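Local coordinates for protein putative hexulose 6 phosphate synthase (Salmonella typhimurium, PDB 3F4W) that is of unassigned function but belongs to the orotidine 5'-phosphate decarboxylase / HUMPS family of TIM-barrel proteins and assembles from two chains, at residues A[79-84]-A[104-109]. Sequence-based numbering, arbitrary orientation.
Sequences DYVTVL and KQVVVD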
# COMPACT_ATOMS: atom_id res chain seq x y z
N ASP A 79 -7.47 4.84 -14.99
CA ASP A 79 -8.45 3.92 -15.57
C ASP A 79 -8.56 2.63 -14.76
O ASP A 79 -9.59 1.96 -14.78
CB ASP A 79 -8.08 3.60 -17.02
CG ASP A 79 -8.05 4.83 -17.88
OD1 ASP A 79 -6.95 5.24 -18.31
OD2 ASP A 79 -9.13 5.42 -18.09
N TYR A 80 -7.47 2.28 -14.07
CA TYR A 80 -7.44 1.12 -13.18
C TYR A 80 -6.82 1.52 -11.85
O TYR A 80 -5.99 2.43 -11.79
CB TYR A 80 -6.58 -0.00 -13.77
CG TYR A 80 -6.95 -0.49 -15.15
CD1 TYR A 80 -7.75 -1.61 -15.32
CD2 TYR A 80 -6.48 0.16 -16.29
CE1 TYR A 80 -8.09 -2.07 -16.58
CE2 TYR A 80 -6.81 -0.30 -17.56
CZ TYR A 80 -7.62 -1.41 -17.70
OH TYR A 80 -7.95 -1.87 -18.95
N VAL A 81 -7.21 0.83 -10.78
CA VAL A 81 -6.49 0.92 -9.51
C VAL A 81 -6.28 -0.50 -9.00
O VAL A 81 -7.09 -1.38 -9.26
CB VAL A 81 -7.26 1.74 -8.45
CG1 VAL A 81 -7.47 3.17 -8.94
CG2 VAL A 81 -8.59 1.08 -8.11
N THR A 82 -5.18 -0.71 -8.28
CA THR A 82 -4.93 -2.02 -7.69
C THR A 82 -5.30 -2.05 -6.21
O THR A 82 -5.06 -1.08 -5.48
CB THR A 82 -3.46 -2.48 -7.84
OG1 THR A 82 -2.58 -1.50 -7.27
CG2 THR A 82 -3.10 -2.70 -9.30
N VAL A 83 -5.90 -3.16 -5.80
CA VAL A 83 -6.18 -3.44 -4.40
C VAL A 83 -5.55 -4.80 -4.10
O VAL A 83 -5.47 -5.66 -4.97
CB VAL A 83 -7.70 -3.49 -4.13
CG1 VAL A 83 -8.34 -4.64 -4.90
CG2 VAL A 83 -7.98 -3.63 -2.65
N LEU A 84 -5.08 -4.99 -2.87
CA LEU A 84 -4.42 -6.23 -2.49
C LEU A 84 -5.41 -7.36 -2.25
O LEU A 84 -6.37 -7.20 -1.50
CB LEU A 84 -3.58 -6.01 -1.23
CG LEU A 84 -2.08 -5.70 -1.34
CD1 LEU A 84 -1.65 -5.38 -2.76
CD2 LEU A 84 -1.71 -4.58 -0.37
N LYS A 104 -14.96 2.64 -14.30
CA LYS A 104 -13.58 2.19 -14.45
C LYS A 104 -13.38 0.79 -13.85
O LYS A 104 -14.33 0.03 -13.72
CB LYS A 104 -12.62 3.23 -13.88
CG LYS A 104 -12.82 4.60 -14.51
CD LYS A 104 -11.82 5.62 -14.04
CE LYS A 104 -12.03 6.97 -14.73
NZ LYS A 104 -11.12 8.02 -14.18
N GLN A 105 -12.15 0.45 -13.50
CA GLN A 105 -11.84 -0.94 -13.18
C GLN A 105 -10.85 -1.13 -12.04
O GLN A 105 -9.83 -0.46 -11.96
CB GLN A 105 -11.31 -1.66 -14.43
CG GLN A 105 -10.88 -3.10 -14.21
CD GLN A 105 -12.05 -4.06 -14.15
OE1 GLN A 105 -12.95 -4.01 -14.99
NE2 GLN A 105 -12.05 -4.95 -13.15
N VAL A 106 -11.17 -2.08 -11.16
CA VAL A 106 -10.28 -2.49 -10.10
C VAL A 106 -9.52 -3.76 -10.49
O VAL A 106 -10.10 -4.69 -11.06
CB VAL A 106 -11.05 -2.75 -8.79
CG1 VAL A 106 -10.23 -3.61 -7.83
CG2 VAL A 106 -11.46 -1.42 -8.14
N VAL A 107 -8.23 -3.78 -10.21
CA VAL A 107 -7.41 -4.96 -10.42
C VAL A 107 -6.97 -5.49 -9.05
O VAL A 107 -6.35 -4.77 -8.27
CB VAL A 107 -6.16 -4.64 -11.25
CG1 VAL A 107 -5.24 -5.85 -11.30
CG2 VAL A 107 -6.55 -4.18 -12.65
N VAL A 108 -7.30 -6.74 -8.75
CA VAL A 108 -6.91 -7.32 -7.47
C VAL A 108 -5.53 -7.95 -7.62
O VAL A 108 -5.36 -8.94 -8.34
CB VAL A 108 -7.91 -8.38 -6.98
CG1 VAL A 108 -7.53 -8.84 -5.57
CG2 VAL A 108 -9.32 -7.82 -6.99
N ASP A 109 -4.54 -7.37 -6.95
CA ASP A 109 -3.17 -7.86 -7.01
C ASP A 109 -2.99 -8.97 -5.99
O ASP A 109 -3.09 -8.74 -4.79
CB ASP A 109 -2.18 -6.73 -6.75
CG ASP A 109 -0.73 -7.16 -6.88
OD1 ASP A 109 0.13 -6.29 -7.11
OD2 ASP A 109 -0.43 -8.36 -6.75
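Tyr80 and Val83 make the closest side-chain contacts with strand 105-109, the next stave of the eight-stranded parallel TIM barrel; helix 89-102 links the two strands as a beta-alpha-beta crossover. Five backbone hydrogen bonds fix the register, the straightest from Val107 N to Val81 O (2.8 Å, 176° at the hydrogen). Bridge partners share a face: Tyr80, Thr82 and Leu84 with Gln105, Val107 and Asp109 on one, Val81 and Val83 with Val106 and Val108 on the other, toward helix 89-102. Tyr80, Thr82 and Val107 face the barrel interior, whereas Leu84, at the C-terminal end of its strand, touches Leu84 of the second subunit.

On the inner face the Tyr80 ring leans back toward the N-terminal end of its own strand, its CD1 side set obliquely against two bumps. Gln105 CG lies 3.6 Å from Tyr80 CD1, and Val107 CG2 meets the same ring carbon at 3.9 Å. The Gln105 chain bends beyond CG (chi2 79°), bringing its amide to the next residue of its own strand, where NE2 donates to Val106 O at 2.9 Å. The ring's hydroxyl bonds Glu55 at the start of strand 55-62, while Thr82 OG1 bonds Asp59 and Asp109 OD1 bonds His134, so polar tips on this face tie in the neighbouring strands.

The outer face is an interlock of valine methyls. Val83 CG1, lying between the backbone N and the carbonyl carbon (chi1 64°), fits into the notch between Val106 and Val108, with Val106 CG1 at 3.6 Å and Val108 CG2 at 3.9 Å. Cys95 of helix 89-102 packs on both Val83 and Val106, covering this ridge. Two residues earlier, on the same face, Val81 CG2 meets Val106 CG2 at 3.8 Å.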